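PDB 7D8M: Dye-decolorizing peroxidase, which binds heme b and probably acts as a heme peroxidase that uses hydrogen peroxide to oxidise dyes and other substrates. Local coordinates for residues A253-S258 against G262-G267; Y234-A239 against L247-G252; L7-I12 against P180-P185. All coordinates share one frame; numbering follows the deposited sequence.

Contact 1: A253-S258 against G262-G267. With HEM (protoporphyrin IX containing Fe), chain B.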
loop_
_atom_site.group_PDB
_atom_site.type_symbol
_atom_site.label_atom_id
_atom_site.label_comp_id
_atom_site.label_asym_id
_atom_site.label_seq_id
_atom_site.Cartn_x
_atom_site.Cartn_y
_atom_site.Cartn_z
ATOM N N ALA A 253 -0.630 -21.305 -16.586
ATOM C CA ALA A 253 -1.385 -20.210 -15.978
ATOM C C ALA A 253 -0.658 -19.646 -14.768
ATOM O O ALA A 253 -0.574 -18.426 -14.608
ATOM C CB ALA A 253 -2.782 -20.681 -15.593
ATOM N N GLU A 254 -0.110 -20.513 -13.911
ATOM C CA GLU A 254 0.653 -20.010 -12.774
ATOM C C GLU A 254 1.943 -19.333 -13.214
ATOM O O GLU A 254 2.379 -18.367 -12.576
ATOM C CB GLU A 254 0.946 -21.135 -11.780
ATOM C CG GLU A 254 -0.311 -21.788 -11.164
ATOM C CD GLU A 254 -1.206 -20.838 -10.336
ATOM O OE1 GLU A 254 -0.951 -19.611 -10.269
ATOM O OE2 GLU A 254 -2.192 -21.335 -9.738
ATOM N N LEU A 255 2.570 -19.814 -14.293
ATOM C CA LEU A 255 3.724 -19.106 -14.832
ATOM C C LEU A 255 3.337 -17.695 -15.257
ATOM O O LEU A 255 4.010 -16.721 -14.905
ATOM C CB LEU A 255 4.332 -19.884 -16.002
ATOM C CG LEU A 255 5.578 -19.258 -16.638
ATOM C CD1 LEU A 255 6.721 -19.207 -15.625
ATOM C CD2 LEU A 255 5.998 -20.021 -17.883
ATOM N N LEU A 256 2.235 -17.562 -15.997
ATOM C CA LEU A 256 1.813 -16.245 -16.453
ATOM C C LEU A 256 1.517 -15.324 -15.272
ATOM O O LEU A 256 1.933 -14.160 -15.266
ATOM C CB LEU A 256 0.592 -16.363 -17.364
ATOM C CG LEU A 256 0.067 -15.008 -17.847
ATOM C CD1 LEU A 256 1.149 -14.253 -18.634
ATOM C CD2 LEU A 256 -1.198 -15.156 -18.684
ATOM N N GLY A 257 0.810 -15.829 -14.261
ATOM C CA GLY A 257 0.573 -15.027 -13.063
ATOM C C GLY A 257 1.856 -14.574 -12.390
ATOM O O GLY A 257 1.966 -13.428 -11.944
ATOM N N SER A 258 2.849 -15.470 -12.302
ATOM C CA SER A 258 4.130 -15.089 -11.720
ATOM C C SER A 258 4.817 -14.013 -12.553
ATOM O O SER A 258 5.496 -13.143 -12.001
ATOM C CB SER A 258 5.037 -16.315 -11.577
ATOM O OG SER A 258 5.648 -16.634 -12.821
ATOM N N GLY A 262 5.782 -10.698 -10.690
ATOM C CA GLY A 262 7.180 -10.756 -10.331
ATOM C C GLY A 262 7.485 -11.772 -9.256
ATOM O O GLY A 262 8.644 -11.901 -8.864
ATOM N N ARG A 263 6.471 -12.477 -8.760
ATOM C CA ARG A 263 6.618 -13.494 -7.735
ATOM C C ARG A 263 5.602 -14.589 -8.003
ATOM O O ARG A 263 4.533 -14.334 -8.568
ATOM C CB ARG A 263 6.395 -12.943 -6.312
ATOM C CG ARG A 263 7.459 -11.975 -5.827
ATOM C CD ARG A 263 7.197 -11.549 -4.380
ATOM N NE ARG A 263 8.138 -10.518 -3.957
ATOM C CZ ARG A 263 9.326 -10.769 -3.415
ATOM N NH1 ARG A 263 9.716 -12.023 -3.221
ATOM N NH2 ARG A 263 10.118 -9.768 -3.065
ATOM N N TRP A 264 5.963 -15.813 -7.619
ATOM C CA TRP A 264 5.007 -16.899 -7.522
ATOM C C TRP A 264 4.111 -16.670 -6.301
ATOM O O TRP A 264 4.381 -15.807 -5.467
ATOM C CB TRP A 264 5.740 -18.233 -7.411
ATOM C CG TRP A 264 6.600 -18.563 -8.615
ATOM C CD1 TRP A 264 7.928 -18.265 -8.793
ATOM C CD2 TRP A 264 6.184 -19.260 -9.788
ATOM N NE1 TRP A 264 8.356 -18.730 -10.020
ATOM C CE2 TRP A 264 7.305 -19.347 -10.647
ATOM C CE3 TRP A 264 4.970 -19.811 -10.206
ATOM C CZ2 TRP A 264 7.243 -19.965 -11.893
ATOM C CZ3 TRP A 264 4.914 -20.435 -11.436
ATOM C CH2 TRP A 264 6.042 -20.502 -12.267
ATOM N N LYS A 265 3.041 -17.462 -6.191
ATOM C CA LYS A 265 2.106 -17.262 -5.081
ATOM C C LYS A 265 2.767 -17.511 -3.728
ATOM O O LYS A 265 2.366 -16.918 -2.711
ATOM C CB LYS A 265 0.877 -18.156 -5.272
ATOM C CG LYS A 265 -0.020 -17.686 -6.402
ATOM C CD LYS A 265 -1.290 -18.511 -6.537
ATOM C CE LYS A 265 -2.206 -17.885 -7.592
ATOM N NZ LYS A 265 -3.253 -18.805 -8.119
ATOM N N SER A 266 3.798 -18.359 -3.695
ATOM C CA SER A 266 4.529 -18.615 -2.458
ATOM C C SER A 266 5.343 -17.419 -1.989
ATOM O O SER A 266 5.783 -17.402 -0.832
ATOM C CB SER A 266 5.470 -19.800 -2.652
ATOM O OG SER A 266 6.564 -19.398 -3.448
ATOM N N GLY A 267 5.550 -16.423 -2.845
ATOM C CA GLY A 267 6.453 -15.332 -2.559
ATOM C C GLY A 267 7.805 -15.460 -3.230
ATOM O O GLY A 267 8.599 -14.506 -3.186
HETATM C CHA HEM B . 4.430 -5.594 -4.081
HETATM C CHB HEM B . -0.076 -7.217 -4.847
HETATM C CHC HEM B . -1.641 -2.627 -5.157
HETATM C CHD HEM B . 2.934 -1.037 -4.893
HETATM C C1A HEM B . 3.353 -6.439 -4.238
HETATM C C2A HEM B . 3.373 -7.884 -4.112
HETATM C C3A HEM B . 2.119 -8.326 -4.312
HETATM C C4A HEM B . 1.273 -7.180 -4.569
HETATM C CMA HEM B . 1.612 -9.780 -4.287
HETATM C CAA HEM B . 4.637 -8.726 -3.791
HETATM C CBA HEM B . 4.806 -8.872 -2.279
HETATM C CGA HEM B . 5.855 -7.920 -1.741
HETATM O O1A HEM B . 6.868 -7.678 -2.439
HETATM O O2A HEM B . 5.694 -7.419 -0.593
HETATM C C1B HEM B . -0.886 -6.113 -4.958
HETATM C C2B HEM B . -2.326 -6.150 -5.066
HETATM C C3B HEM B . -2.755 -4.877 -5.164
HETATM C C4B HEM B . -1.603 -4.006 -5.102
HETATM C CMB HEM B . -3.152 -7.469 -5.099
HETATM C CAB HEM B . -4.199 -4.327 -5.274
HETATM C CBB HEM B . -5.284 -5.029 -4.929
HETATM C C1C HEM B . -0.541 -1.785 -5.186
HETATM C C2C HEM B . -0.549 -0.352 -5.425
HETATM C C3C HEM B . 0.723 0.089 -5.345
HETATM C C4C HEM B . 1.569 -1.059 -5.075
HETATM C CMC HEM B . -1.840 0.461 -5.686
HETATM C CAC HEM B . 1.294 1.519 -5.534
HETATM C CBC HEM B . 0.666 2.470 -6.248
HETATM C C1D HEM B . 3.714 -2.114 -4.528
HETATM C C2D HEM B . 5.092 -2.079 -4.065
HETATM C C3D HEM B . 5.500 -3.330 -3.849
HETATM C C4D HEM B . 4.396 -4.217 -4.163
HETATM C CMD HEM B . 5.964 -0.828 -3.863
HETATM C CAD HEM B . 6.900 -3.756 -3.364
HETATM C CBD HEM B . 7.801 -3.942 -4.589
HETATM C CGD HEM B . 9.227 -4.259 -4.193
HETATM O O1D HEM B . 9.851 -5.123 -4.862
HETATM O O2D HEM B . 9.743 -3.661 -3.207
HETATM N NA HEM B . 2.064 -6.048 -4.524
HETATM N NB HEM B . -0.469 -4.789 -4.981
HETATM N NC HEM B . 0.763 -2.175 -4.988
HETATM N ND HEM B . 3.310 -3.438 -4.559
HETATM FE FE HEM B . 1.417 -4.116 -4.930
#
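Ser258 and Trp264 show how a helix can be packed against the chain that has just left it. The aliphatic part of the serine does the touching: CB sits over one face of the indole, 3.8 Å from the centroid of the Trp264 six-membered ring and 17° off its normal, a CH-pi contact. Ser258 OG stands between its own backbone N and carbonyl carbon (chi1 80°), where it bonds back to Leu255 O at 2.7 Å. Toward the far end of the benzene ring, Leu255 CD1 meets Trp264 CH2 at 3.7 Å. The indole is secured from outside by its NE1, which bonds to the carbonyl of Ser273.

The backbone bonds mark the end of helix 249-261. Gly262, first to leave the helix and with positive phi, still gives its N-H to Ser258 O at 2.8 Å. The chain then returns past the last turns, and Trp264 to Gly267 form a type I beta turn. Ser258 CA adds a C-H...O contact to Arg263 O at 3.3 Å.

Of the charged groups, Lys265 has an extended chain that carries NZ to Glu254, where OE2 is met at 3.2 Å on its syn lone pair and OE1 more weakly, a salt bridge between two partly exposed residues. Arg263 points the other way, to the heme. Its NH1 donates to Gly267 O at 2.7 Å, in the guanidinium plane, and also to Asn288 O; these bonds would restrain the rotation of the group whose NE makes a weak, 3.5 Å bond to O1A of a heme propionate.

Contact 2: Y234-A239 against L247-G252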
loop_
_atom_site.group_PDB
_atom_site.type_symbol
_atom_site.label_atom_id
_atom_site.label_comp_id
_atom_site.label_asym_id
_atom_site.label_seq_id
_atom_site.Cartn_x
_atom_site.Cartn_y
_atom_site.Cartn_z
ATOM N N TYR A 234 -8.573 -15.586 -16.704
ATOM C CA TYR A 234 -7.718 -14.943 -17.701
ATOM C C TYR A 234 -6.389 -15.673 -17.868
ATOM O O TYR A 234 -5.929 -15.907 -18.997
ATOM C CB TYR A 234 -7.458 -13.485 -17.327
ATOM C CG TYR A 234 -6.539 -12.830 -18.329
ATOM C CD1 TYR A 234 -6.997 -12.505 -19.595
ATOM C CD2 TYR A 234 -5.206 -12.581 -18.028
ATOM C CE1 TYR A 234 -6.153 -11.917 -20.538
ATOM C CE2 TYR A 234 -4.354 -12.004 -18.961
ATOM C CZ TYR A 234 -4.835 -11.674 -20.217
ATOM O OH TYR A 234 -4.001 -11.097 -21.160
ATOM N N VAL A 235 -5.727 -15.997 -16.756
ATOM C CA VAL A 235 -4.400 -16.597 -16.875
ATOM C C VAL A 235 -4.509 -18.042 -17.338
ATOM O O VAL A 235 -3.626 -18.541 -18.057
ATOM C CB VAL A 235 -3.619 -16.480 -15.550
ATOM C CG1 VAL A 235 -3.324 -15.004 -15.232
ATOM C CG2 VAL A 235 -4.377 -17.139 -14.403
ATOM N N LEU A 236 -5.584 -18.737 -16.956
ATOM C CA LEU A 236 -5.838 -20.063 -17.523
ATOM C C LEU A 236 -6.028 -19.982 -19.032
ATOM O O LEU A 236 -5.418 -20.751 -19.785
ATOM C CB LEU A 236 -7.063 -20.697 -16.859
ATOM C CG LEU A 236 -6.756 -21.409 -15.535
ATOM C CD1 LEU A 236 -8.024 -21.758 -14.734
ATOM C CD2 LEU A 236 -5.912 -22.659 -15.813
ATOM N N ASP A 237 -6.863 -19.046 -19.492
ATOM C CA ASP A 237 -7.152 -18.910 -20.916
ATOM C C ASP A 237 -5.929 -18.506 -21.725
ATOM O O ASP A 237 -5.908 -18.720 -22.942
ATOM C CB ASP A 237 -8.245 -17.871 -21.153
ATOM C CG ASP A 237 -9.633 -18.375 -20.798
ATOM O OD1 ASP A 237 -9.802 -19.590 -20.523
ATOM O OD2 ASP A 237 -10.561 -17.538 -20.796
ATOM N N ASN A 238 -4.925 -17.905 -21.090
ATOM C CA ASN A 238 -3.738 -17.434 -21.792
ATOM C C ASN A 238 -2.477 -18.148 -21.319
ATOM O O ASN A 238 -1.377 -17.607 -21.461
ATOM C CB ASN A 238 -3.612 -15.921 -21.623
ATOM C CG ASN A 238 -4.738 -15.174 -22.295
ATOM O OD1 ASN A 238 -4.630 -14.810 -23.462
ATOM N ND2 ASN A 238 -5.846 -14.960 -21.569
ATOM N N ALA A 239 -2.623 -19.353 -20.764
ATOM C CA ALA A 239 -1.511 -20.074 -20.155
ATOM C C ALA A 239 -0.293 -20.122 -21.068
ATOM O O ALA A 239 -0.407 -20.304 -22.285
ATOM C CB ALA A 239 -1.942 -21.500 -19.807
ATOM N N LEU A 247 4.321 -27.833 -20.486
ATOM C CA LEU A 247 3.541 -27.311 -19.371
ATOM C C LEU A 247 2.076 -27.693 -19.546
ATOM O O LEU A 247 1.541 -27.650 -20.658
ATOM C CB LEU A 247 3.673 -25.786 -19.277
ATOM C CG LEU A 247 5.017 -25.147 -18.893
ATOM C CD1 LEU A 247 4.856 -23.653 -18.582
ATOM C CD2 LEU A 247 5.649 -25.869 -17.730
ATOM N N THR A 248 1.428 -28.081 -18.449
ATOM C CA THR A 248 -0.023 -28.169 -18.475
ATOM C C THR A 248 -0.628 -26.762 -18.541
ATOM O O THR A 248 0.062 -25.749 -18.384
ATOM C CB THR A 248 -0.545 -28.925 -17.252
ATOM O OG1 THR A 248 -0.330 -28.146 -16.068
ATOM C CG2 THR A 248 0.172 -30.256 -17.096
ATOM N N VAL A 249 -1.931 -26.695 -18.812
ATOM C CA VAL A 249 -2.598 -25.396 -18.811
ATOM C C VAL A 249 -2.492 -24.745 -17.429
ATOM O O VAL A 249 -2.189 -23.547 -17.307
ATOM C CB VAL A 249 -4.060 -25.546 -19.272
ATOM C CG1 VAL A 249 -4.807 -24.231 -19.089
ATOM C CG2 VAL A 249 -4.114 -25.988 -20.726
ATOM N N GLU A 250 -2.708 -25.531 -16.372
ATOM C CA GLU A 250 -2.601 -25.012 -15.010
ATOM C C GLU A 250 -1.192 -24.508 -14.717
ATOM O O GLU A 250 -1.016 -23.457 -14.086
ATOM C CB GLU A 250 -2.987 -26.097 -14.009
ATOM C CG GLU A 250 -4.392 -25.981 -13.447
ATOM C CD GLU A 250 -4.756 -27.156 -12.547
ATOM O OE1 GLU A 250 -3.830 -27.890 -12.114
ATOM O OE2 GLU A 250 -5.965 -27.349 -12.280
ATOM N N GLU A 251 -0.176 -25.237 -15.173
ATOM C CA GLU A 251 1.196 -24.802 -14.943
ATOM C C GLU A 251 1.519 -23.540 -15.731
ATOM O O GLU A 251 2.184 -22.631 -15.218
ATOM C CB GLU A 251 2.164 -25.933 -15.289
ATOM C CG GLU A 251 2.063 -27.099 -14.311
ATOM C CD GLU A 251 2.808 -28.340 -14.782
ATOM O OE1 GLU A 251 3.126 -28.430 -15.984
ATOM O OE2 GLU A 251 3.068 -29.225 -13.938
ATOM N N GLY A 252 1.058 -23.460 -16.979
ATOM C CA GLY A 252 1.283 -22.258 -17.757
ATOM C C GLY A 252 0.519 -21.063 -17.226
ATOM O O GLY A 252 0.948 -19.920 -17.410
#
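Ala239 CB presses against the first turn of helix 249-261, where it lies only 3.2 Å from Val249 O and 3.6 Å from Gly252 C. Helices 228-237 and 249-261 are two consecutive helices joined by an irregular connection, the C-terminal end of the first lying against the N-terminal turn of the second. The tight part is at Ala239 and Gly252, whose CA atoms are the nearest pair across the segments at 4.3 Å. With no side chain on Gly252, the alanine methyl can come down on the backbone itself; a backbone bond between Gly252 and Leu240 holds the chain in place just beyond.

Toward the solvent the packing is looser and made mainly by apolar side chains. Leu236 and Val249 cross at about a right angle, touching through Leu236 CD2 and Val249 CG1 at 3.8 Å. This valine branch is placed by its torsion: with CG1 opposite the backbone N (chi1 172°), it reaches over the end of the first helix and also touches the Leu236 carbonyl oxygen. Glu250 adds little more than its backbone CA and the CG of its chain beside Leu236 CD2. No hydrogen bond spans the two segments; several polar groups are met within their own segment. Thr248 and Glu251 form a capping box that closes the N-terminus of helix 249-261: the threonine hydroxyl accepts from Glu251 N, and Thr248 N donates to Glu251 OE1 from above the carboxylate plane. At the C-terminal end of helix 228-237, Asn238 ND2 lies over one face of the Tyr234 ring, toward its rim, and gives a nearly straight, 177° bond to Tyr234 O at 2.7 Å.

Contact 3: L7-I12 against P180-P185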
loop_
_atom_site.group_PDB
_atom_site.type_symbol
_atom_site.label_atom_id
_atom_site.label_comp_id
_atom_site.label_asym_id
_atom_site.label_seq_id
_atom_site.Cartn_x
_atom_site.Cartn_y
_atom_site.Cartn_z
ATOM N N LEU A 7 15.401 7.861 16.349
ATOM C CA LEU A 7 14.075 8.459 16.351
ATOM C C LEU A 7 13.337 8.170 17.656
ATOM O O LEU A 7 13.578 7.148 18.304
ATOM C CB LEU A 7 13.258 7.935 15.175
ATOM C CG LEU A 7 13.789 8.168 13.759
ATOM C CD1 LEU A 7 12.755 7.730 12.738
ATOM C CD2 LEU A 7 14.183 9.612 13.517
ATOM N N PRO A 8 12.435 9.053 18.073
ATOM C CA PRO A 8 11.649 8.780 19.287
ATOM C C PRO A 8 10.479 7.840 19.025
ATOM O O PRO A 8 9.352 8.281 18.773
ATOM C CB PRO A 8 11.175 10.173 19.715
ATOM C CG PRO A 8 11.099 10.943 18.453
ATOM C CD PRO A 8 12.167 10.394 17.527
ATOM N N PHE A 9 10.734 6.532 19.104
ATOM C CA PHE A 9 9.737 5.556 18.680
ATOM C C PHE A 9 8.516 5.516 19.593
ATOM O O PHE A 9 7.481 4.965 19.202
ATOM C CB PHE A 9 10.389 4.179 18.583
ATOM C CG PHE A 9 11.396 4.078 17.475
ATOM C CD1 PHE A 9 11.045 4.406 16.175
ATOM C CD2 PHE A 9 12.694 3.687 17.730
ATOM C CE1 PHE A 9 11.965 4.327 15.146
ATOM C CE2 PHE A 9 13.620 3.604 16.703
ATOM C CZ PHE A 9 13.252 3.930 15.413
ATOM N N GLU A 10 8.600 6.088 20.790
ATOM C CA GLU A 10 7.410 6.217 21.619
ATOM C C GLU A 10 6.509 7.372 21.177
ATOM O O GLU A 10 5.368 7.471 21.653
ATOM C CB GLU A 10 7.818 6.363 23.096
ATOM C CG GLU A 10 8.347 7.738 23.486
ATOM C CD GLU A 10 9.747 8.035 22.956
ATOM O OE1 GLU A 10 10.448 7.096 22.513
ATOM O OE2 GLU A 10 10.149 9.222 22.992
ATOM N N ASN A 11 6.975 8.224 20.260
ATOM C CA ASN A 11 6.171 9.318 19.728
ATOM C C ASN A 11 5.696 9.100 18.289
ATOM O O ASN A 11 4.991 9.961 17.746
ATOM C CB ASN A 11 6.949 10.635 19.796
ATOM C CG ASN A 11 6.039 11.840 19.695
ATOM O OD1 ASN A 11 4.881 11.774 20.094
ATOM N ND2 ASN A 11 6.545 12.934 19.139
ATOM N N ILE A 12 6.052 7.989 17.655
ATOM C CA ILE A 12 5.710 7.746 16.255
ATOM C C ILE A 12 4.585 6.723 16.200
ATOM O O ILE A 12 4.666 5.667 16.841
ATOM C CB ILE A 12 6.940 7.281 15.458
ATOM C CG1 ILE A 12 8.051 8.329 15.581
ATOM C CG2 ILE A 12 6.580 7.019 13.983
ATOM C CD1 ILE A 12 9.309 8.010 14.786
ATOM N N PRO A 180 17.979 3.362 8.621
ATOM C CA PRO A 180 19.225 3.016 9.319
ATOM C C PRO A 180 19.023 2.873 10.823
ATOM O O PRO A 180 18.308 3.652 11.451
ATOM C CB PRO A 180 20.152 4.192 8.993
ATOM C CG PRO A 180 19.625 4.749 7.722
ATOM C CD PRO A 180 18.144 4.542 7.750
ATOM N N GLY A 181 19.666 1.859 11.399
ATOM C CA GLY A 181 19.650 1.666 12.831
ATOM C C GLY A 181 18.439 0.951 13.381
ATOM O O GLY A 181 18.429 0.612 14.573
ATOM N N PHE A 182 17.418 0.702 12.566
ATOM C CA PHE A 182 16.189 0.066 13.027
ATOM C C PHE A 182 16.298 -1.426 12.742
ATOM O O PHE A 182 16.087 -1.870 11.612
ATOM C CB PHE A 182 14.973 0.680 12.345
ATOM C CG PHE A 182 13.670 0.287 12.968
ATOM C CD1 PHE A 182 13.363 0.678 14.263
ATOM C CD2 PHE A 182 12.751 -0.478 12.265
ATOM C CE1 PHE A 182 12.159 0.319 14.850
ATOM C CE2 PHE A 182 11.544 -0.840 12.841
ATOM C CZ PHE A 182 11.249 -0.442 14.142
ATOM N N GLY A 183 16.631 -2.200 13.771
ATOM C CA GLY A 183 16.785 -3.625 13.579
ATOM C C GLY A 183 17.857 -3.935 12.541
ATOM O O GLY A 183 18.744 -3.127 12.244
ATOM N N THR A 184 17.753 -5.136 11.973
ATOM C CA THR A 184 18.696 -5.588 10.958
ATOM C C THR A 184 17.991 -5.708 9.616
ATOM O O THR A 184 16.988 -6.434 9.512
ATOM C CB THR A 184 19.320 -6.928 11.345
ATOM O OG1 THR A 184 19.858 -6.841 12.669
ATOM C CG2 THR A 184 20.429 -7.295 10.364
ATOM N N PRO A 185 18.476 -5.030 8.575
ATOM C CA PRO A 185 17.822 -5.126 7.266
ATOM C C PRO A 185 17.969 -6.519 6.685
ATOM O O PRO A 185 18.996 -7.177 6.856
ATOM C CB PRO A 185 18.566 -4.089 6.417
ATOM C CG PRO A 185 19.344 -3.253 7.383
ATOM C CD PRO A 185 19.642 -4.136 8.546
#
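Phe9 and Phe182 are aimed at each other by different first torsions. Phe9 has CG opposite its carbonyl carbon (chi1 -68°), whereas in Phe182 CG lies opposite the backbone N (chi1 -168°), and both side chains leave their backbones in the direction of the other segment. The contact pairs two loops that flank a ferredoxin-like antiparallel sheet in sequence. The N-terminal one, with an inverse gamma turn centred on Pro8 and a type I beta turn from Pro8 to Asn11, precedes its first strand, 24-32; the other follows its last, 147-156. More than 160 residues separate them, and these two rings make the whole of the contact between the segments.

The rings meet obliquely, in neither a stack nor an edge-to-face pair. Their planes stand at 51° and their centroids are 5.0 Å apart. One side of the Phe182 ring, CD1 and CE1, leans on the outer end of Phe9. Phe9 CZ is the closest atom, 3.5 Å from Phe182 CD1, with CE1 and CE2 to its flanks a little farther off. Over one face of the Phe9 ring lies Phe182 CE1, displaced toward the rim.

Only 82 Å² is buried, summed over both sides, and no hydrogen bond joins the segments; the contact is a small apolar patch on the surface. The rings have a common neighbour in Leu17 of helix 14-17, which both side chains touch. Phe9 also packs on Val53 of helix 53-57, while backbone bonds tie Phe9 to Ala54 and Ile12 to Val53. The face of Phe9 turned from Phe182 is occupied too: Leu7 O sits 3.6 Å above its plane, again toward the rim.

Contacts 1 and 2 are neighbours, their centres 11 Å apart, and both use helix 249-261. They touch directly, Ala253 CB lying 3.4 Å from Val235 O, and the helix runs from the surface contact with helix 228-237 toward the loop that carries the heme-pocket residue Arg263. Contact 3 stands apart, its centre 33 Å from that of contact 1 and 44 Å from that of contact 2, on the opposite side of the chain's centre from the latter. In sequence, contact 3 brackets the first four-stranded sheet, whereas contact 2 and then contact 1 fall between strands 217-226 and 334-340 of the second, which has the same strand order.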